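Local coordinates for protein sensory opsin A,Chrimson (Chlamydomonas reinhardtii, PDB 5ZIH) that acts as a red light-activated channelrhodopsin, a retinal-bearing seven-helix membrane protein that probably conducts cations when illuminated, at residues B[105-111]-B[122-127]; B[138-142]-B[281-285]. The contacts are given in a common frame with arbitrary orientation. Residues are numbered along the deposited sequence.

Contact 1: residues B[105-111]-B[122-127]; sequences LLTFYGF and EVYVCC. With OLC ((2R)-2,3-dihydroxypropyl (9Z)-octadec-9-enoate), chain H.
Helix 105-109, the C-terminal end of helix 85-109, runs nearly antiparallel to helix 122-127, crossing at -162° with axes 9.7 Å apart; L106 and V123 set the register, CA to CA 6.1 Å. G110 leaves the helix with positive phi, and F111 follows in extended conformation. L106 (chi1 m, chi2 t) brings CD2 within 3.6 Å of V123 O and C126 CB and 3.9 Å of C127 SG. Y109 (chi1 m) has its CA-to-CB bond toward helix 122-127: E122 CB makes a CH-pi contact over its ring face, 3.9 Å from the centroid, and C126 SG (chi1 m) meets the ring edge, 3.7 Å from Y109 CE2. F111 (m) places CE2 3.5 Å from V123 CG1 (V123 t), with C127 SG at its ring edge. The E122 carboxylate turns away to salt-bridge R307, while Y109 OH hydrogen-bonds with T300 OG1. An OLC chain flanks C127, C12 3.8 Å from SG. This is the antiparallel helical hairpin joining the first two transmembrane helices of the microbial rhodopsin fold.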
ATOM      1  N   LEU B 105       0.916 -21.712 -13.008  1.00 23.66           N
ATOM      2  CA  LEU B 105       0.196 -20.613 -13.646  1.00 25.81           C
ATOM      3  C   LEU B 105       1.159 -19.647 -14.329  1.00 25.83           C
ATOM      4  O   LEU B 105       0.926 -19.222 -15.468  1.00 29.60           O
ATOM      5  CB  LEU B 105      -0.666 -19.890 -12.616  1.00 13.19           C
ATOM      6  CG  LEU B 105      -1.900 -20.680 -12.185  1.00 36.50           C
ATOM      7  CD1 LEU B 105      -2.557 -20.007 -11.008  1.00 28.62           C
ATOM      8  CD2 LEU B 105      -2.885 -20.811 -13.339  1.00 13.64           C
ATOM      9  N   LEU B 106       2.255 -19.298 -13.651  1.00 10.77           N
ATOM     10  CA  LEU B 106       3.265 -18.450 -14.274  1.00 27.32           C
ATOM     11  C   LEU B 106       3.798 -19.088 -15.548  1.00 26.86           C
ATOM     12  O   LEU B 106       3.943 -18.415 -16.576  1.00 24.38           O
ATOM     13  CB  LEU B 106       4.406 -18.181 -13.295  1.00 18.16           C
ATOM     14  CG  LEU B 106       4.134 -17.180 -12.177  1.00 24.93           C
ATOM     15  CD1 LEU B 106       5.321 -17.119 -11.243  1.00 23.00           C
ATOM     16  CD2 LEU B 106       3.841 -15.812 -12.759  1.00 25.06           C
ATOM     17  N   THR B 107       4.087 -20.391 -15.503  1.00 25.87           N
ATOM     18  CA  THR B 107       4.515 -21.084 -16.711  1.00 24.81           C
ATOM     19  C   THR B 107       3.397 -21.140 -17.741  1.00 25.25           C
ATOM     20  O   THR B 107       3.665 -21.090 -18.949  1.00 28.05           O
ATOM     21  CB  THR B 107       4.994 -22.496 -16.376  1.00 12.43           C
ATOM     22  OG1 THR B 107       5.875 -22.452 -15.248  1.00 15.05           O
ATOM     23  CG2 THR B 107       5.732 -23.091 -17.554  1.00  9.30           C
ATOM     24  N   PHE B 108       2.144 -21.230 -17.285  1.00 16.18           N
ATOM     25  CA  PHE B 108       1.015 -21.320 -18.206  1.00 17.61           C
ATOM     26  C   PHE B 108       0.764 -19.988 -18.902  1.00 16.30           C
ATOM     27  O   PHE B 108       0.701 -19.924 -20.136  1.00 13.68           O
ATOM     28  CB  PHE B 108      -0.240 -21.780 -17.464  1.00 21.66           C
ATOM     29  CG  PHE B 108      -1.503 -21.621 -18.261  1.00 11.86           C
ATOM     30  CD1 PHE B 108      -1.711 -22.368 -19.410  1.00 21.62           C
ATOM     31  CD2 PHE B 108      -2.479 -20.723 -17.867  1.00 16.02           C
ATOM     32  CE1 PHE B 108      -2.873 -22.226 -20.148  1.00 12.79           C
ATOM     33  CE2 PHE B 108      -3.642 -20.576 -18.600  1.00 21.52           C
ATOM     34  CZ  PHE B 108      -3.840 -21.330 -19.743  1.00 11.68           C
ATOM     35  N   TYR B 109       0.603 -18.915 -18.125  1.00 19.26           N
ATOM     36  CA  TYR B 109       0.478 -17.588 -18.722  1.00 27.06           C
ATOM     37  C   TYR B 109       1.677 -17.283 -19.608  1.00 27.15           C
ATOM     38  O   TYR B 109       1.540 -16.637 -20.653  1.00 43.16           O
ATOM     39  CB  TYR B 109       0.358 -16.520 -17.635  1.00 18.47           C
ATOM     40  CG  TYR B 109      -0.697 -16.764 -16.577  1.00 26.73           C
ATOM     41  CD1 TYR B 109      -1.934 -17.314 -16.901  1.00 19.64           C
ATOM     42  CD2 TYR B 109      -0.457 -16.428 -15.248  1.00 31.35           C
ATOM     43  CE1 TYR B 109      -2.892 -17.527 -15.928  1.00 27.56           C
ATOM     44  CE2 TYR B 109      -1.407 -16.639 -14.273  1.00 22.80           C
ATOM     45  CZ  TYR B 109      -2.622 -17.186 -14.616  1.00 28.72           C
ATOM     46  OH  TYR B 109      -3.568 -17.393 -13.635  1.00 39.62           O
ATOM     47  N   GLY B 110       2.858 -17.744 -19.207  1.00 24.73           N
ATOM     48  CA  GLY B 110       4.079 -17.412 -19.908  1.00 31.38           C
ATOM     49  C   GLY B 110       4.436 -15.952 -19.744  1.00 44.63           C
ATOM     50  O   GLY B 110       3.573 -15.107 -19.482  1.00 70.94           O
ATOM     51  N   PHE B 111       5.717 -15.640 -19.880  1.00 47.28           N
ATOM     52  CA  PHE B 111       6.178 -14.258 -19.789  1.00 64.76           C
ATOM     53  C   PHE B 111       6.203 -13.680 -21.197  1.00 69.72           C
ATOM     54  O   PHE B 111       7.152 -13.893 -21.959  1.00 83.76           O
ATOM     55  CB  PHE B 111       7.542 -14.177 -19.113  1.00 65.64           C
ATOM     56  CG  PHE B 111       7.477 -14.225 -17.607  1.00 51.83           C
ATOM     57  CD1 PHE B 111       7.304 -15.428 -16.943  1.00 69.58           C
ATOM     58  CD2 PHE B 111       7.596 -13.065 -16.857  1.00 58.83           C
ATOM     59  CE1 PHE B 111       7.248 -15.473 -15.559  1.00 47.31           C
ATOM     60  CE2 PHE B 111       7.544 -13.105 -15.477  1.00 50.70           C
ATOM     61  CZ  PHE B 111       7.369 -14.308 -14.825  1.00 42.25           C
ATOM     62  N   GLU B 122      -2.003 -10.932 -14.125  1.00 27.96           N
ATOM     63  CA  GLU B 122      -1.899 -12.313 -13.659  1.00 26.27           C
ATOM     64  C   GLU B 122      -0.466 -12.657 -13.270  1.00 29.97           C
ATOM     65  O   GLU B 122      -0.230 -13.309 -12.244  1.00 16.83           O
ATOM     66  CB  GLU B 122      -2.394 -13.283 -14.736  1.00 30.06           C
ATOM     67  CG  GLU B 122      -3.803 -13.028 -15.241  1.00 34.67           C
ATOM     68  CD  GLU B 122      -3.843 -12.041 -16.390  1.00 47.28           C
ATOM     69  OE1 GLU B 122      -3.344 -10.907 -16.226  1.00 39.14           O
ATOM     70  OE2 GLU B 122      -4.371 -12.404 -17.461  1.00 55.14           O
ATOM     71  N   VAL B 123       0.504 -12.223 -14.078  1.00 28.06           N
ATOM     72  CA  VAL B 123       1.903 -12.525 -13.795  1.00 25.19           C
ATOM     73  C   VAL B 123       2.336 -11.864 -12.494  1.00 23.47           C
ATOM     74  O   VAL B 123       2.935 -12.503 -11.621  1.00 20.68           O
ATOM     75  CB  VAL B 123       2.796 -12.091 -14.971  1.00 22.27           C
ATOM     76  CG1 VAL B 123       4.260 -12.283 -14.619  1.00 16.01           C
ATOM     77  CG2 VAL B 123       2.429 -12.870 -16.224  1.00 24.23           C
ATOM     78  N   TYR B 124       2.026 -10.575 -12.340  1.00 15.68           N
ATOM     79  CA  TYR B 124       2.413  -9.859 -11.128  1.00 20.55           C
ATOM     80  C   TYR B 124       1.809 -10.511  -9.888  1.00 26.64           C
ATOM     81  O   TYR B 124       2.511 -10.759  -8.900  1.00 22.70           O
ATOM     82  CB  TYR B 124       1.994  -8.394 -11.237  1.00 23.43           C
ATOM     83  CG  TYR B 124       2.679  -7.478 -10.250  1.00 36.39           C
ATOM     84  CD1 TYR B 124       4.004  -7.099 -10.428  1.00 30.13           C
ATOM     85  CD2 TYR B 124       1.996  -6.975  -9.151  1.00 29.87           C
ATOM     86  CE1 TYR B 124       4.631  -6.256  -9.530  1.00 26.37           C
ATOM     87  CE2 TYR B 124       2.615  -6.128  -8.249  1.00 22.18           C
ATOM     88  CZ  TYR B 124       3.929  -5.774  -8.443  1.00 28.14           C
ATOM     89  OH  TYR B 124       4.542  -4.935  -7.545  1.00 32.09           O
ATOM     90  N   VAL B 125       0.509 -10.815  -9.930  1.00 21.84           N
ATOM     91  CA  VAL B 125      -0.155 -11.446  -8.792  1.00 18.37           C
ATOM     92  C   VAL B 125       0.518 -12.769  -8.442  1.00 22.57           C
ATOM     93  O   VAL B 125       0.910 -13.004  -7.292  1.00 19.76           O
ATOM     94  CB  VAL B 125      -1.654 -11.638  -9.085  1.00 20.32           C
ATOM     95  CG1 VAL B 125      -2.276 -12.589  -8.075  1.00 16.72           C
ATOM     96  CG2 VAL B 125      -2.366 -10.298  -9.064  1.00 15.96           C
ATOM     97  N   CYS B 126       0.671 -13.653  -9.430  1.00 18.90           N
ATOM     98  CA  CYS B 126       1.305 -14.939  -9.161  1.00 17.35           C
ATOM     99  C   CYS B 126       2.773 -14.779  -8.781  1.00 19.35           C
ATOM    100  O   CYS B 126       3.295 -15.582  -8.001  1.00 23.87           O
ATOM    101  CB  CYS B 126       1.149 -15.865 -10.367  1.00 22.50           C
ATOM    102  SG  CYS B 126      -0.570 -16.333 -10.716  1.00 37.08           S
ATOM    103  N   CYS B 127       3.454 -13.752  -9.307  1.00 25.90           N
ATOM    104  CA  CYS B 127       4.822 -13.483  -8.865  1.00 13.71           C
ATOM    105  C   CYS B 127       4.853 -13.104  -7.391  1.00 13.81           C
ATOM    106  O   CYS B 127       5.713 -13.578  -6.639  1.00 17.51           O
ATOM    107  CB  CYS B 127       5.456 -12.379  -9.713  1.00 18.94           C
ATOM    108  SG  CYS B 127       6.069 -12.902 -11.344  1.00 29.58           S
TER
HETATM  109  C18 OLC H 406       7.648  -9.237  -6.129  1.00 36.00           C
HETATM  110  C10 OLC H 406       6.928  -8.710 -14.852  1.00 65.24           C
HETATM  111  C9  OLC H 406       5.870  -8.321 -15.534  1.00 59.81           C
HETATM  112  C17 OLC H 406       6.973  -8.961  -7.468  1.00 35.65           C
HETATM  113  C11 OLC H 406       7.129  -8.254 -13.408  1.00 46.30           C
HETATM  114  C8  OLC H 406       4.830  -7.413 -14.882  1.00 49.33           C
HETATM  115  C16 OLC H 406       7.985  -9.156  -8.593  1.00 57.41           C
HETATM  116  C12 OLC H 406       7.253  -9.480 -12.507  1.00 48.29           C
HETATM  117  C7  OLC H 406       5.099  -5.959 -15.272  1.00 68.92           C
HETATM  118  C15 OLC H 406       7.495  -8.408  -9.829  1.00 48.39           C
HETATM  119  C13 OLC H 406       8.603  -9.458 -11.794  1.00 52.18           C
HETATM  120  C6  OLC H 406       4.288  -5.039 -14.362  1.00 61.07           C
HETATM  121  C14 OLC H 406       8.643  -8.276 -10.830  1.00 46.48           C
HETATM  122  C5  OLC H 406       3.876  -3.792 -15.141  1.00 60.04           C
HETATM  123  C4  OLC H 406       3.112  -2.843 -14.220  1.00 39.00           C
HETATM  124  C3  OLC H 406       2.602  -1.662 -15.039  1.00 34.79           C
HETATM  125  C2  OLC H 406       1.648  -2.173 -16.116  1.00 33.81           C
HETATM  126  C1  OLC H 406       1.520  -1.141 -17.234  1.00 55.80           C
HETATM  127  O19 OLC H 406       0.524  -1.088 -17.872  1.00 62.29           O
HETATM  128  O20 OLC H 406       2.579  -0.265 -17.506  1.00 43.69           O

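Contact 2: residues B[138-142]-B[281-285]; sequences FKEFS and PYANS
Around the C-terminal end of helix 120-139, the second transmembrane helix of the microbial rhodopsin fold, E140 and F141 point their CA-to-CB bonds toward the first turn of helix 281-294, where the last one (281-294, then 298-317) starts. The backbones stay well apart: the closest CA pair, F141 and P281, is separated by 9.4 Å, so side chains span the gap. F141 (chi1 m, chi2 -83°) presents its ring edge, with CE1 3.7 Å from P281 CB and CZ 3.5 Å from Y282 CE1. The F141 and Y282 rings form an oblique aromatic pair, centroids 5.4 Å apart and planes at 82°. E140, extended with chi1 and chi2 t, is only in loose van der Waals proximity, OE2 lying 4.3 Å from S285 CB. Within the helix turn, S285 N hydrogen-bonds to P281 O at 2.9 Å. Outside, R82 lies against both F141 and Y282, and E140 also touches Q95 of helix 85-109. The chemistry therefore implies cohesion through an aromatic-proline patch, with the E140 carboxyl group merely approaching the opposing helix.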
ATOM      1  N   PHE B 138      10.312 -20.459   4.395  1.00 22.12           N
ATOM      2  CA  PHE B 138      11.636 -20.492   5.003  1.00 29.04           C
ATOM      3  C   PHE B 138      11.819 -19.507   6.153  1.00 20.45           C
ATOM      4  O   PHE B 138      12.612 -19.780   7.061  1.00 37.22           O
ATOM      5  CB  PHE B 138      12.706 -20.253   3.933  1.00 28.73           C
ATOM      6  CG  PHE B 138      12.803 -21.368   2.923  1.00 31.38           C
ATOM      7  CD1 PHE B 138      13.476 -22.541   3.229  1.00 44.79           C
ATOM      8  CD2 PHE B 138      12.215 -21.249   1.675  1.00 41.66           C
ATOM      9  CE1 PHE B 138      13.560 -23.575   2.309  1.00 55.38           C
ATOM     10  CE2 PHE B 138      12.294 -22.277   0.751  1.00 45.12           C
ATOM     11  CZ  PHE B 138      12.968 -23.441   1.068  1.00 49.38           C
ATOM     12  N   LYS B 139      11.114 -18.376   6.164  1.00 18.82           N
ATOM     13  CA  LYS B 139      11.411 -17.336   7.150  1.00 34.99           C
ATOM     14  C   LYS B 139      10.139 -16.696   7.692  1.00 21.03           C
ATOM     15  O   LYS B 139      10.098 -15.489   7.945  1.00 30.34           O
ATOM     16  CB  LYS B 139      12.329 -16.264   6.558  1.00 33.85           C
ATOM     17  CG  LYS B 139      13.681 -16.774   6.083  1.00 14.84           C
ATOM     18  CD  LYS B 139      14.575 -17.162   7.251  1.00 22.35           C
ATOM     19  CE  LYS B 139      15.959 -17.572   6.765  1.00 37.18           C
ATOM     20  NZ  LYS B 139      16.962 -17.595   7.863  1.00 40.17           N
ATOM     21  N   GLU B 140       9.094 -17.497   7.915  1.00 32.33           N
ATOM     22  CA  GLU B 140       7.809 -16.940   8.341  1.00 26.18           C
ATOM     23  C   GLU B 140       7.919 -16.211   9.676  1.00 32.75           C
ATOM     24  O   GLU B 140       7.358 -15.122   9.846  1.00 21.52           O
ATOM     25  CB  GLU B 140       6.759 -18.048   8.437  1.00 30.97           C
ATOM     26  CG  GLU B 140       5.412 -17.602   8.986  1.00 36.95           C
ATOM     27  CD  GLU B 140       4.341 -18.669   8.837  1.00 48.77           C
ATOM     28  OE1 GLU B 140       4.612 -19.696   8.181  1.00 42.24           O
ATOM     29  OE2 GLU B 140       3.229 -18.479   9.376  1.00 37.07           O
ATOM     30  N   PHE B 141       8.627 -16.796  10.636  1.00 33.77           N
ATOM     31  CA  PHE B 141       8.629 -16.300  12.003  1.00 30.42           C
ATOM     32  C   PHE B 141       9.871 -15.489  12.343  1.00 34.84           C
ATOM     33  O   PHE B 141      10.042 -15.101  13.503  1.00 36.78           O
ATOM     34  CB  PHE B 141       8.469 -17.463  12.979  1.00 24.09           C
ATOM     35  CG  PHE B 141       7.221 -18.262  12.756  1.00 31.86           C
ATOM     36  CD1 PHE B 141       6.011 -17.840  13.281  1.00 36.55           C
ATOM     37  CD2 PHE B 141       7.254 -19.429  12.017  1.00 30.17           C
ATOM     38  CE1 PHE B 141       4.859 -18.569  13.076  1.00 26.44           C
ATOM     39  CE2 PHE B 141       6.107 -20.163  11.809  1.00 29.71           C
ATOM     40  CZ  PHE B 141       4.906 -19.732  12.340  1.00 37.00           C
ATOM     41  N   SER B 142      10.727 -15.212  11.366  1.00 39.74           N
ATOM     42  CA  SER B 142      11.844 -14.303  11.568  1.00 26.96           C
ATOM     43  C   SER B 142      11.412 -12.868  11.285  1.00 24.22           C
ATOM     44  O   SER B 142      10.512 -12.614  10.480  1.00 21.94           O
ATOM     45  CB  SER B 142      13.023 -14.682  10.669  1.00 31.29           C
ATOM     46  OG  SER B 142      13.374 -16.045  10.837  1.00 55.60           O
ATOM     47  N   PRO B 281      -0.823 -19.360  14.912  1.00 23.15           N
ATOM     48  CA  PRO B 281      -0.190 -18.947  13.646  1.00 24.13           C
ATOM     49  C   PRO B 281      -0.238 -20.014  12.562  1.00 25.20           C
ATOM     50  O   PRO B 281      -0.484 -19.690  11.392  1.00 34.61           O
ATOM     51  CB  PRO B 281       1.249 -18.624  14.072  1.00  8.58           C
ATOM     52  CG  PRO B 281       1.120 -18.191  15.487  1.00 24.03           C
ATOM     53  CD  PRO B 281       0.018 -19.030  16.078  1.00 27.70           C
ATOM     54  N   TYR B 282      -0.014 -21.282  12.913  1.00 13.49           N
ATOM     55  CA  TYR B 282      -0.073 -22.343  11.912  1.00 13.30           C
ATOM     56  C   TYR B 282      -1.496 -22.533  11.402  1.00 22.13           C
ATOM     57  O   TYR B 282      -1.730 -22.585  10.187  1.00 19.25           O
ATOM     58  CB  TYR B 282       0.469 -23.648  12.496  1.00 17.78           C
ATOM     59  CG  TYR B 282       1.968 -23.661  12.705  1.00 26.20           C
ATOM     60  CD1 TYR B 282       2.830 -23.164  11.736  1.00 29.80           C
ATOM     61  CD2 TYR B 282       2.520 -24.170  13.874  1.00 23.65           C
ATOM     62  CE1 TYR B 282       4.201 -23.175  11.927  1.00 21.48           C
ATOM     63  CE2 TYR B 282       3.886 -24.178  14.076  1.00 22.68           C
ATOM     64  CZ  TYR B 282       4.721 -23.683  13.100  1.00 19.79           C
ATOM     65  OH  TYR B 282       6.082 -23.700  13.300  1.00 46.82           O
ATOM     66  N   ALA B 283      -2.461 -22.638  12.319  1.00 17.57           N
ATOM     67  CA  ALA B 283      -3.859 -22.760  11.920  1.00 18.70           C
ATOM     68  C   ALA B 283      -4.281 -21.598  11.030  1.00 21.40           C
ATOM     69  O   ALA B 283      -4.889 -21.800   9.971  1.00 17.06           O
ATOM     70  CB  ALA B 283      -4.748 -22.836  13.161  1.00 24.44           C
ATOM     71  N   ASN B 284      -3.956 -20.369  11.443  1.00 26.45           N
ATOM     72  CA  ASN B 284      -4.304 -19.197  10.645  1.00 13.53           C
ATOM     73  C   ASN B 284      -3.594 -19.211   9.295  1.00 21.45           C
ATOM     74  O   ASN B 284      -4.102 -18.646   8.320  1.00 21.60           O
ATOM     75  CB  ASN B 284      -3.969 -17.924  11.423  1.00 15.97           C
ATOM     76  CG  ASN B 284      -4.514 -16.673  10.763  1.00 32.73           C
ATOM     77  OD1 ASN B 284      -3.816 -15.663  10.644  1.00 30.35           O
ATOM     78  ND2 ASN B 284      -5.767 -16.731  10.324  1.00 40.75           N
ATOM     79  N   SER B 285      -2.427 -19.859   9.216  1.00 21.93           N
ATOM     80  CA  SER B 285      -1.735 -19.983   7.936  1.00 15.08           C
ATOM     81  C   SER B 285      -2.493 -20.898   6.983  1.00 21.77           C
ATOM     82  O   SER B 285      -2.559 -20.627   5.777  1.00 14.89           O
ATOM     83  CB  SER B 285      -0.312 -20.499   8.156  1.00 20.60           C
ATOM     84  OG  SER B 285       0.399 -20.577   6.932  1.00 30.56           O
TER

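How the contacts relate
Contacts 1 and 2 sit toward opposite ends of one rod, helix 120-139: contact 1 near its start, contact 2 around its C-terminal end. Their centres are 25 Å apart and their nearest atoms about 13 Å apart, so they do not touch. Contact 1 joins neighbours in sequence, whereas contact 2 brings together segments 139 residues apart, tying the same helix to helix 281-294. Helix 85-109 spans both sites, supplying L106 and Y109 to contact 1 and Q95 beside E140 in contact 2. The retinal-modified lysine at position 296 lies two residues beyond the end of helix 281-294, linking the contact 2 helix to the chromophore in sequence. OLC lipids border both contacts.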